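Local coordinates for 2-hydroxyisobutyryl-CoA mutase large subunit (Aquincola tertiaricarbonis, PDB 4R3U) that catalyses, together with the cobalamin-binding small subunit HcmB, the reversible isomerisation of 2-hydroxyisobutyryl-CoA and (S)-3-hydroxybutyryl-CoA, at the interface of chains A and B. Numbering follows the deposited sequence. Chains: chain A/B, 2-hydroxyisobutyryl-CoA mutase large subunit.

Contact 1: the interface of chains A and B. Residues chain A 362, 399, 402-403, 407; chain B 356, 359-360, 363.
B:Val359 and B:Leu363, one turn apart on helix 357-370 of chain B, pack against helices 390-405 and 357-370 of chain A in a helix-to-helix part of the dimer interface between the two large subunits. Apolar packing dominates the residues in contact. A:Ile402 spreads its two branches over three residues of chain B: CD1 lies 3.7 Å from B:Val356 CG1 and as near to CG2 of the same valine, while CG2 meets B:Val359 CG1 at 3.9 Å and reaches B:Leu363 CD1 at 4.0 Å. The split follows from chi1 of -84°, which sets CG1 beside the backbone N and swings CG2 opposite it. B:Leu363 CD1 also meets A:Ile403 CG1, the two side chains crossing at about a right angle. B:Arg360 adds its aliphatic CG beside A:Ile402 CD1.

Contacts of hydroxyls with methyls form a second group. B:Val359 directs both methyls at chain A: CG1, anti to the backbone N (chi1 179°), comes to 3.4 Å from A:Ser362 OG, and CG2 touches the same oxygen. Among the residues in contact, the oxygens meet the valine by van der Waals packing. B:Val359 CG2 also lies 3.5 Å from A:Thr399 OG1, in a direction roughly perpendicular to that of the serine oxygen.

Contact 2: the interface of chains A and B. Residues chain A 366, 370, 409, 415-416; chain B 306-307, 416, 421.
The backbone carbonyl oxygen of A:Pro415 is joined to chain B through water 1, which lies 2.7 Å from A:Pro415 O and 3.1 Å from B:Tyr421 N. The angle of 155° at the amide hydrogen makes the second link fairly straight, and it ties the start of helix 420-442 to the partner's loop. Beside this bridge, the hydrophobic part of the subunit interface closes round B:Phe307, which has 69 Å² of its surface hidden by chain A. The proline ring approaches it with CB over the aromatic face, 4.0 Å from the centroid, and with CG 3.5 Å from CE2. A:Leu370 CD2 comes instead to the edge, in the ring plane, and A:Leu416 CD2 touches CE1 at 3.6 Å. B:Phe306 CD2 stands over the centre of a face of B:Phe307, which probably helps to hold the ring from its own chain.

B:Phe306 receives A:Leu366 CD2 over one face, offset toward the rim; chi1 of -176° turns the leucine CG away from its backbone N, toward that ring. A:Val409 CG1 packs into the angle where the two phenylalanine side chains meet, touching B:Phe307 CE2 and B:Phe306 CB. Near the two-fold axis, A:Leu416 CD2 meets B:Leu416 CD2 at 3.7 Å.

Contact 3: the interface of chains A and B. Residues chain A 75-77, 84, 413; chain B 60-62, 420.
In this acyl-CoA mutase large subunit, the contact joins loops of the two copies: the extended segment 60-62 of chain B lies against loop residues 75-77, 84 and 413 of chain A. A:Arg84 NH1 donates to the backbone carbonyl B:Tyr61 O at 2.9 Å. Its 140° angle at the hydrogen shows a bent bond, and the donor stands above the carbonyl plane, 40° out of it. NH2 of the same guanidinium adds a weak bond to that oxygen. The arginine chain bends at chi3 (69°), turning the guanidinium toward chain B.

B:Thr60 OG1 donates to A:Ile413 O over 2.8 Å, again from above the carbonyl plane. Water 2 reinforces this pairing: it lies 3.0 Å from A:Ile413 O and 2.8 Å from B:Tyr61 N, so the carbonyl is gripped both by the threonine hydroxyl and by the water. The water also sits at the edge of the B:Tyr61 ring, in its plane, with a weak link to A:Arg84 NH2.

Apolar contact centres on A:Leu76 CD2, which is 3.7 Å from B:Thr62 CG2 and 3.8 Å from B:Thr60 CG2. The leucine crosses both threonine side chains obliquely.

Contact 1: the interface of chains A and B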
ATOM      1  N   SER A 362       0.080  -2.031   3.984  1.00 16.52           N
ATOM      2  CA  SER A 362       0.719  -0.859   3.342  1.00 15.84           C
ATOM      3  C   SER A 362      -0.147   0.381   3.576  1.00 19.03           C
ATOM      4  O   SER A 362       0.347   1.389   4.076  1.00 17.55           O
ATOM      5  CB  SER A 362       0.895  -1.080   1.840  1.00 15.67           C
ATOM      6  OG  SER A 362       1.920  -2.031   1.634  1.00 20.61           O
ATOM      7  N   THR A 399       8.045  -2.298   4.077  1.00 15.95           N
ATOM      8  CA  THR A 399       6.808  -1.539   3.908  1.00 16.72           C
ATOM      9  C   THR A 399       6.998  -0.132   4.485  1.00 22.76           C
ATOM     10  O   THR A 399       6.745   0.866   3.790  1.00 24.26           O
ATOM     11  CB  THR A 399       5.618  -2.287   4.575  1.00 18.97           C
ATOM     12  OG1 THR A 399       5.530  -3.615   4.033  1.00 16.09           O
ATOM     13  CG2 THR A 399       4.289  -1.564   4.401  1.00 13.00           C
ATOM     14  N   ILE A 402       9.781   1.924   2.580  1.00 18.89           N
ATOM     15  CA  ILE A 402       9.297   2.415   1.293  1.00 19.23           C
ATOM     16  C   ILE A 402       8.476   3.698   1.492  1.00 22.72           C
ATOM     17  O   ILE A 402       8.645   4.659   0.733  1.00 23.51           O
ATOM     18  CB  ILE A 402       8.554   1.284   0.491  1.00 21.30           C
ATOM     19  CG1 ILE A 402       9.601   0.418  -0.273  1.00 21.87           C
ATOM     20  CG2 ILE A 402       7.500   1.839  -0.502  1.00 19.51           C
ATOM     21  CD1 ILE A 402       9.226  -0.930  -0.531  1.00 22.11           C
ATOM     22  N   ILE A 403       7.577   3.709   2.505  1.00 19.76           N
ATOM     23  CA  ILE A 403       6.750   4.859   2.848  1.00 18.27           C
ATOM     24  C   ILE A 403       7.651   6.007   3.278  1.00 24.18           C
ATOM     25  O   ILE A 403       7.469   7.141   2.831  1.00 26.42           O
ATOM     26  CB  ILE A 403       5.667   4.487   3.901  1.00 19.80           C
ATOM     27  CG1 ILE A 403       4.638   3.526   3.315  1.00 18.76           C
ATOM     28  CG2 ILE A 403       4.956   5.737   4.478  1.00 23.09           C
ATOM     29  CD1 ILE A 403       3.779   2.892   4.328  1.00 26.84           C
ATOM     30  N   SER A 407       8.109   7.289  -0.951  1.00 22.31           N
ATOM     31  CA  SER A 407       6.813   7.932  -1.164  1.00 20.97           C
ATOM     32  C   SER A 407       6.800   9.479  -1.068  1.00 23.61           C
ATOM     33  O   SER A 407       5.890  10.105  -1.606  1.00 23.88           O
ATOM     34  CB  SER A 407       5.773   7.326  -0.229  1.00 22.36           C
ATOM     35  OG  SER A 407       5.950   7.825   1.088  1.00 30.26           O
TER
ATOM     36  N   VAL B 356       8.572  -6.725  -2.575  1.00 22.17           N
ATOM     37  CA  VAL B 356       8.451  -5.378  -2.018  1.00 22.89           C
ATOM     38  C   VAL B 356       7.718  -4.433  -3.013  1.00 23.12           C
ATOM     39  O   VAL B 356       7.084  -3.470  -2.590  1.00 20.89           O
ATOM     40  CB  VAL B 356       9.863  -4.921  -1.561  1.00 27.18           C
ATOM     41  CG1 VAL B 356      10.442  -3.811  -2.419  1.00 27.36           C
ATOM     42  CG2 VAL B 356       9.863  -4.560  -0.114  1.00 27.62           C
ATOM     43  N   VAL B 359       4.099  -3.390  -2.225  1.00 21.36           N
ATOM     44  CA  VAL B 359       3.963  -2.181  -1.389  1.00 21.16           C
ATOM     45  C   VAL B 359       3.983  -0.922  -2.273  1.00 24.41           C
ATOM     46  O   VAL B 359       3.116  -0.076  -2.137  1.00 25.15           O
ATOM     47  CB  VAL B 359       5.043  -2.094  -0.275  1.00 24.38           C
ATOM     48  CG1 VAL B 359       4.898  -0.804   0.570  1.00 23.93           C
ATOM     49  CG2 VAL B 359       5.037  -3.332   0.618  1.00 24.27           C
ATOM     50  N   ARG B 360       4.981  -0.807  -3.156  1.00 21.88           N
ATOM     51  CA  ARG B 360       5.187   0.301  -4.079  1.00 20.99           C
ATOM     52  C   ARG B 360       3.956   0.520  -4.922  1.00 24.23           C
ATOM     53  O   ARG B 360       3.471   1.646  -4.997  1.00 26.03           O
ATOM     54  CB  ARG B 360       6.385   0.003  -5.004  1.00 20.61           C
ATOM     55  CG  ARG B 360       7.732   0.006  -4.304  1.00 17.74           C
ATOM     56  CD  ARG B 360       8.849  -0.269  -5.277  1.00 14.00           C
ATOM     57  NE  ARG B 360      10.145   0.037  -4.684  1.00 19.24           N
ATOM     58  CZ  ARG B 360      11.151  -0.814  -4.553  1.00 27.67           C
ATOM     59  NH1 ARG B 360      11.037  -2.060  -4.993  1.00 20.54           N
ATOM     60  NH2 ARG B 360      12.288  -0.420  -3.988  1.00 19.61           N
ATOM     61  N   LEU B 363       0.665   1.882  -2.986  1.00 17.39           N
ATOM     62  CA  LEU B 363       0.695   3.323  -2.802  1.00 18.09           C
ATOM     63  C   LEU B 363       0.367   4.062  -4.109  1.00 19.95           C
ATOM     64  O   LEU B 363      -0.439   5.003  -4.096  1.00 19.38           O
ATOM     65  CB  LEU B 363       2.060   3.756  -2.211  1.00 18.77           C
ATOM     66  CG  LEU B 363       2.484   3.026  -0.932  1.00 23.32           C
ATOM     67  CD1 LEU B 363       3.837   3.462  -0.474  1.00 24.69           C
ATOM     68  CD2 LEU B 363       1.458   3.170   0.186  1.00 25.84           C
TER

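Contact 2: the interface of chains A and B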
ATOM      1  N   LEU A 366       0.499   3.674   5.984  1.00 17.79           N
ATOM      2  CA  LEU A 366       0.385   5.022   5.431  1.00 17.48           C
ATOM      3  C   LEU A 366      -0.551   5.917   6.260  1.00 21.31           C
ATOM      4  O   LEU A 366      -0.199   7.066   6.517  1.00 21.49           O
ATOM      5  CB  LEU A 366       0.003   5.009   3.936  1.00 17.42           C
ATOM      6  CG  LEU A 366      -0.039   6.402   3.233  1.00 20.68           C
ATOM      7  CD1 LEU A 366       1.337   7.138   3.327  1.00 20.79           C
ATOM      8  CD2 LEU A 366      -0.526   6.281   1.819  1.00 19.54           C
ATOM      9  N   LEU A 370       0.467   9.443   7.995  1.00 23.45           N
ATOM     10  CA  LEU A 370      -0.334  10.623   7.683  1.00 22.58           C
ATOM     11  C   LEU A 370      -1.020  11.109   8.968  1.00 27.93           C
ATOM     12  O   LEU A 370      -1.285  12.311   9.111  1.00 28.74           O
ATOM     13  CB  LEU A 370      -1.364  10.308   6.568  1.00 21.39           C
ATOM     14  CG  LEU A 370      -0.835   9.910   5.181  1.00 24.10           C
ATOM     15  CD1 LEU A 370      -1.950   9.915   4.179  1.00 24.00           C
ATOM     16  CD2 LEU A 370       0.318  10.822   4.684  1.00 21.21           C
ATOM     17  N   VAL A 409       5.994  11.202   1.566  1.00 20.39           N
ATOM     18  CA  VAL A 409       5.019  11.606   2.594  1.00 19.25           C
ATOM     19  C   VAL A 409       5.639  12.116   3.892  1.00 29.11           C
ATOM     20  O   VAL A 409       4.931  12.734   4.707  1.00 29.42           O
ATOM     21  CB  VAL A 409       3.917  10.566   2.872  1.00 19.01           C
ATOM     22  CG1 VAL A 409       3.212  10.129   1.584  1.00 17.90           C
ATOM     23  CG2 VAL A 409       4.461   9.386   3.665  1.00 18.63           C
ATOM     24  N   PRO A 415       0.206  16.478   5.820  1.00 28.05           N
ATOM     25  CA  PRO A 415      -0.138  16.822   4.422  1.00 27.13           C
ATOM     26  C   PRO A 415      -1.632  16.866   4.149  1.00 30.39           C
ATOM     27  O   PRO A 415      -2.058  17.594   3.259  1.00 30.38           O
ATOM     28  CB  PRO A 415       0.577  15.741   3.614  1.00 27.09           C
ATOM     29  CG  PRO A 415       0.777  14.618   4.558  1.00 29.41           C
ATOM     30  CD  PRO A 415       0.998  15.227   5.872  1.00 26.89           C
ATOM     31  N   LEU A 416      -2.424  16.124   4.957  1.00 26.94           N
ATOM     32  CA  LEU A 416      -3.877  16.084   4.841  1.00 26.85           C
ATOM     33  C   LEU A 416      -4.549  17.283   5.511  1.00 31.52           C
ATOM     34  O   LEU A 416      -5.765  17.438   5.387  1.00 33.51           O
ATOM     35  CB  LEU A 416      -4.472  14.747   5.344  1.00 25.93           C
ATOM     36  CG  LEU A 416      -4.005  13.435   4.689  1.00 29.04           C
ATOM     37  CD1 LEU A 416      -4.988  12.308   4.972  1.00 28.13           C
ATOM     38  CD2 LEU A 416      -3.858  13.573   3.214  1.00 29.54           C
TER
ATOM     39  N   PHE B 306       3.776  10.177  -3.742  1.00 18.57           N
ATOM     40  CA  PHE B 306       2.370  10.048  -3.396  1.00 19.10           C
ATOM     41  C   PHE B 306       1.497  11.293  -3.634  1.00 22.37           C
ATOM     42  O   PHE B 306       0.531  11.208  -4.394  1.00 21.86           O
ATOM     43  CB  PHE B 306       2.225   9.488  -1.969  1.00 20.52           C
ATOM     44  CG  PHE B 306       0.812   9.125  -1.598  1.00 20.36           C
ATOM     45  CD1 PHE B 306       0.253   7.924  -2.026  1.00 20.93           C
ATOM     46  CD2 PHE B 306       0.034   9.987  -0.823  1.00 21.44           C
ATOM     47  CE1 PHE B 306      -1.060   7.590  -1.702  1.00 21.36           C
ATOM     48  CE2 PHE B 306      -1.272   9.643  -0.472  1.00 24.72           C
ATOM     49  CZ  PHE B 306      -1.814   8.445  -0.917  1.00 22.77           C
ATOM     50  N   PHE B 307       1.843  12.432  -2.998  1.00 19.49           N
ATOM     51  CA  PHE B 307       1.079  13.676  -3.112  1.00 19.80           C
ATOM     52  C   PHE B 307       1.273  14.434  -4.388  1.00 25.64           C
ATOM     53  O   PHE B 307       0.278  14.927  -4.937  1.00 26.84           O
ATOM     54  CB  PHE B 307       1.245  14.571  -1.897  1.00 21.69           C
ATOM     55  CG  PHE B 307       0.619  13.972  -0.664  1.00 22.23           C
ATOM     56  CD1 PHE B 307      -0.764  13.878  -0.543  1.00 24.58           C
ATOM     57  CD2 PHE B 307       1.410  13.469   0.358  1.00 22.85           C
ATOM     58  CE1 PHE B 307      -1.343  13.324   0.594  1.00 24.93           C
ATOM     59  CE2 PHE B 307       0.827  12.910   1.486  1.00 25.18           C
ATOM     60  CZ  PHE B 307      -0.548  12.854   1.601  1.00 22.93           C
ATOM     61  N   LEU B 416      -8.988  14.448  -0.940  1.00 26.94           N
ATOM     62  CA  LEU B 416      -7.849  15.331  -0.713  1.00 26.85           C
ATOM     63  C   LEU B 416      -8.170  16.791  -1.034  1.00 31.52           C
ATOM     64  O   LEU B 416      -7.337  17.661  -0.775  1.00 33.51           O
ATOM     65  CB  LEU B 416      -6.578  14.854  -1.455  1.00 25.93           C
ATOM     66  CG  LEU B 416      -6.030  13.448  -1.157  1.00 29.04           C
ATOM     67  CD1 LEU B 416      -4.580  13.325  -1.604  1.00 28.13           C
ATOM     68  CD2 LEU B 416      -6.105  13.118   0.293  1.00 29.54           C
ATOM     69  N   TYR B 421      -1.552  21.549   1.213  1.00 25.88           N
ATOM     70  CA  TYR B 421      -0.420  21.067   0.436  1.00 24.83           C
ATOM     71  C   TYR B 421      -0.849  20.646  -0.963  1.00 29.12           C
ATOM     72  O   TYR B 421      -0.281  21.159  -1.938  1.00 30.42           O
ATOM     73  CB  TYR B 421       0.327  19.942   1.199  1.00 25.47           C
ATOM     74  CG  TYR B 421       1.404  19.212   0.416  1.00 27.00           C
ATOM     75  CD1 TYR B 421       2.291  19.907  -0.415  1.00 29.14           C
ATOM     76  CD2 TYR B 421       1.570  17.833   0.536  1.00 26.28           C
ATOM     77  CE1 TYR B 421       3.256  19.240  -1.166  1.00 27.68           C
ATOM     78  CE2 TYR B 421       2.553  17.156  -0.190  1.00 26.74           C
ATOM     79  CZ  TYR B 421       3.382  17.862  -1.055  1.00 36.90           C
ATOM     80  OH  TYR B 421       4.338  17.199  -1.796  1.00 41.15           O
TER
HETATM   81  O   HOH W   1      -1.791  20.214   3.987  1.00 23.48           O

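Contact 3: the interface of chains A and B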
ATOM      1  N   GLY A  75      -4.362  24.746  12.992  1.00 36.19           N
ATOM      2  CA  GLY A  75      -3.127  25.403  13.385  1.00 36.13           C
ATOM      3  C   GLY A  75      -1.834  24.920  12.762  1.00 40.59           C
ATOM      4  O   GLY A  75      -1.682  24.904  11.529  1.00 41.53           O
ATOM      5  N   LEU A  76      -0.852  24.604  13.642  1.00 34.85           N
ATOM      6  CA  LEU A  76       0.501  24.203  13.266  1.00 32.74           C
ATOM      7  C   LEU A  76       1.025  23.003  14.099  1.00 34.78           C
ATOM      8  O   LEU A  76       0.670  22.869  15.283  1.00 32.80           O
ATOM      9  CB  LEU A  76       1.450  25.417  13.407  1.00 33.64           C
ATOM     10  CG  LEU A  76       1.208  26.619  12.467  1.00 38.34           C
ATOM     11  CD1 LEU A  76       1.875  27.881  12.991  1.00 39.18           C
ATOM     12  CD2 LEU A  76       1.695  26.330  11.069  1.00 40.27           C
ATOM     13  N   PRO A  77       1.872  22.123  13.498  1.00 31.31           N
ATOM     14  CA  PRO A  77       2.406  20.977  14.271  1.00 30.49           C
ATOM     15  C   PRO A  77       3.334  21.433  15.393  1.00 36.18           C
ATOM     16  O   PRO A  77       4.042  22.426  15.224  1.00 37.29           O
ATOM     17  CB  PRO A  77       3.149  20.151  13.221  1.00 30.88           C
ATOM     18  CG  PRO A  77       3.473  21.135  12.115  1.00 35.32           C
ATOM     19  CD  PRO A  77       2.360  22.117  12.097  1.00 31.98           C
ATOM     20  N   ARG A  84      -2.139  18.761  14.074  1.00 29.08           N
ATOM     21  CA  ARG A  84      -1.175  18.501  12.994  1.00 27.94           C
ATOM     22  C   ARG A  84       0.104  17.721  13.385  1.00 32.76           C
ATOM     23  O   ARG A  84       0.897  17.378  12.514  1.00 33.16           O
ATOM     24  CB  ARG A  84      -0.842  19.818  12.279  1.00 29.42           C
ATOM     25  CG  ARG A  84      -2.098  20.664  12.042  1.00 37.62           C
ATOM     26  CD  ARG A  84      -1.907  21.710  10.990  1.00 41.93           C
ATOM     27  NE  ARG A  84      -1.778  21.093   9.684  1.00 37.28           N
ATOM     28  CZ  ARG A  84      -1.217  21.679   8.642  1.00 47.80           C
ATOM     29  NH1 ARG A  84      -0.735  22.911   8.745  1.00 38.77           N
ATOM     30  NH2 ARG A  84      -1.124  21.035   7.482  1.00 33.39           N
ATOM     31  N   ILE A 413       4.733  18.150   6.702  1.00 28.19           N
ATOM     32  CA  ILE A 413       4.028  17.834   7.952  1.00 27.90           C
ATOM     33  C   ILE A 413       2.516  18.002   7.801  1.00 33.49           C
ATOM     34  O   ILE A 413       2.052  19.025   7.268  1.00 34.63           O
ATOM     35  CB  ILE A 413       4.603  18.564   9.206  1.00 31.79           C
ATOM     36  CG1 ILE A 413       6.116  18.343   9.319  1.00 32.17           C
ATOM     37  CG2 ILE A 413       3.906  18.079  10.499  1.00 31.33           C
ATOM     38  CD1 ILE A 413       6.793  19.330  10.059  1.00 36.55           C
TER
ATOM     39  N   THR B  60       5.293  22.744   6.266  1.00 29.92           N
ATOM     40  CA  THR B  60       3.844  22.603   6.405  1.00 29.28           C
ATOM     41  C   THR B  60       3.148  23.658   5.542  1.00 36.31           C
ATOM     42  O   THR B  60       3.747  24.689   5.210  1.00 39.60           O
ATOM     43  CB  THR B  60       3.413  22.587   7.897  1.00 32.97           C
ATOM     44  OG1 THR B  60       2.363  21.638   8.082  1.00 27.20           O
ATOM     45  CG2 THR B  60       3.009  23.981   8.445  1.00 30.81           C
ATOM     46  N   TYR B  61       1.892  23.389   5.180  1.00 31.69           N
ATOM     47  CA  TYR B  61       1.054  24.290   4.396  1.00 32.27           C
ATOM     48  C   TYR B  61      -0.175  24.698   5.245  1.00 37.56           C
ATOM     49  O   TYR B  61      -0.742  23.869   5.968  1.00 36.59           O
ATOM     50  CB  TYR B  61       0.643  23.632   3.053  1.00 32.27           C
ATOM     51  CG  TYR B  61       1.787  23.450   2.078  1.00 33.01           C
ATOM     52  CD1 TYR B  61       2.715  22.422   2.243  1.00 34.34           C
ATOM     53  CD2 TYR B  61       1.929  24.285   0.974  1.00 34.03           C
ATOM     54  CE1 TYR B  61       3.792  22.271   1.367  1.00 35.27           C
ATOM     55  CE2 TYR B  61       2.987  24.123   0.074  1.00 34.49           C
ATOM     56  CZ  TYR B  61       3.914  23.110   0.271  1.00 39.01           C
ATOM     57  OH  TYR B  61       4.968  22.969  -0.597  1.00 38.90           O
ATOM     58  N   THR B  62      -0.546  25.982   5.192  1.00 34.25           N
ATOM     59  CA  THR B  62      -1.697  26.532   5.913  1.00 34.69           C
ATOM     60  C   THR B  62      -2.688  27.075   4.890  1.00 40.24           C
ATOM     61  O   THR B  62      -2.412  27.015   3.685  1.00 39.24           O
ATOM     62  CB  THR B  62      -1.257  27.591   6.927  1.00 43.16           C
ATOM     63  OG1 THR B  62      -0.689  28.728   6.241  1.00 46.36           O
ATOM     64  CG2 THR B  62      -0.297  27.020   7.980  1.00 37.08           C
ATOM     65  N   TYR B 420      -4.233  21.851   2.166  1.00 28.47           N
ATOM     66  CA  TYR B 420      -3.392  23.007   1.895  1.00 29.32           C
ATOM     67  C   TYR B 420      -2.211  22.683   0.973  1.00 30.99           C
ATOM     68  O   TYR B 420      -1.974  23.404   0.012  1.00 31.12           O
ATOM     69  CB  TYR B 420      -2.954  23.674   3.196  1.00 31.65           C
ATOM     70  CG  TYR B 420      -4.079  23.995   4.159  1.00 33.83           C
ATOM     71  CD1 TYR B 420      -5.246  24.624   3.719  1.00 36.69           C
ATOM     72  CD2 TYR B 420      -3.952  23.729   5.520  1.00 34.36           C
ATOM     73  CE1 TYR B 420      -6.268  24.951   4.610  1.00 38.99           C
ATOM     74  CE2 TYR B 420      -4.949  24.088   6.425  1.00 36.33           C
ATOM     75  CZ  TYR B 420      -6.106  24.698   5.968  1.00 46.97           C
ATOM     76  OH  TYR B 420      -7.085  24.998   6.882  1.00 50.01           O
TER
HETATM   77  O   HOH W   2       0.794  20.838   5.179  1.00 25.97           O

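The C-alpha centres of contacts 1 and 2 lie about 14 Å apart and those of contacts 2 and 3 about 12 Å, while contacts 1 and 3 are separated by about 24 Å, so contact 2 sits between the others along one interface. Helix 357-370 of chain A enters contacts 1 and 2, and helix 420-442 of chain B begins at contacts 2 and 3. The character shifts from helix packing, through an aromatic cluster, to polar loop pairing. Because the interface is two-fold symmetric, each patch recurs with the chains exchanged, joining the two large subunits of the tetramer.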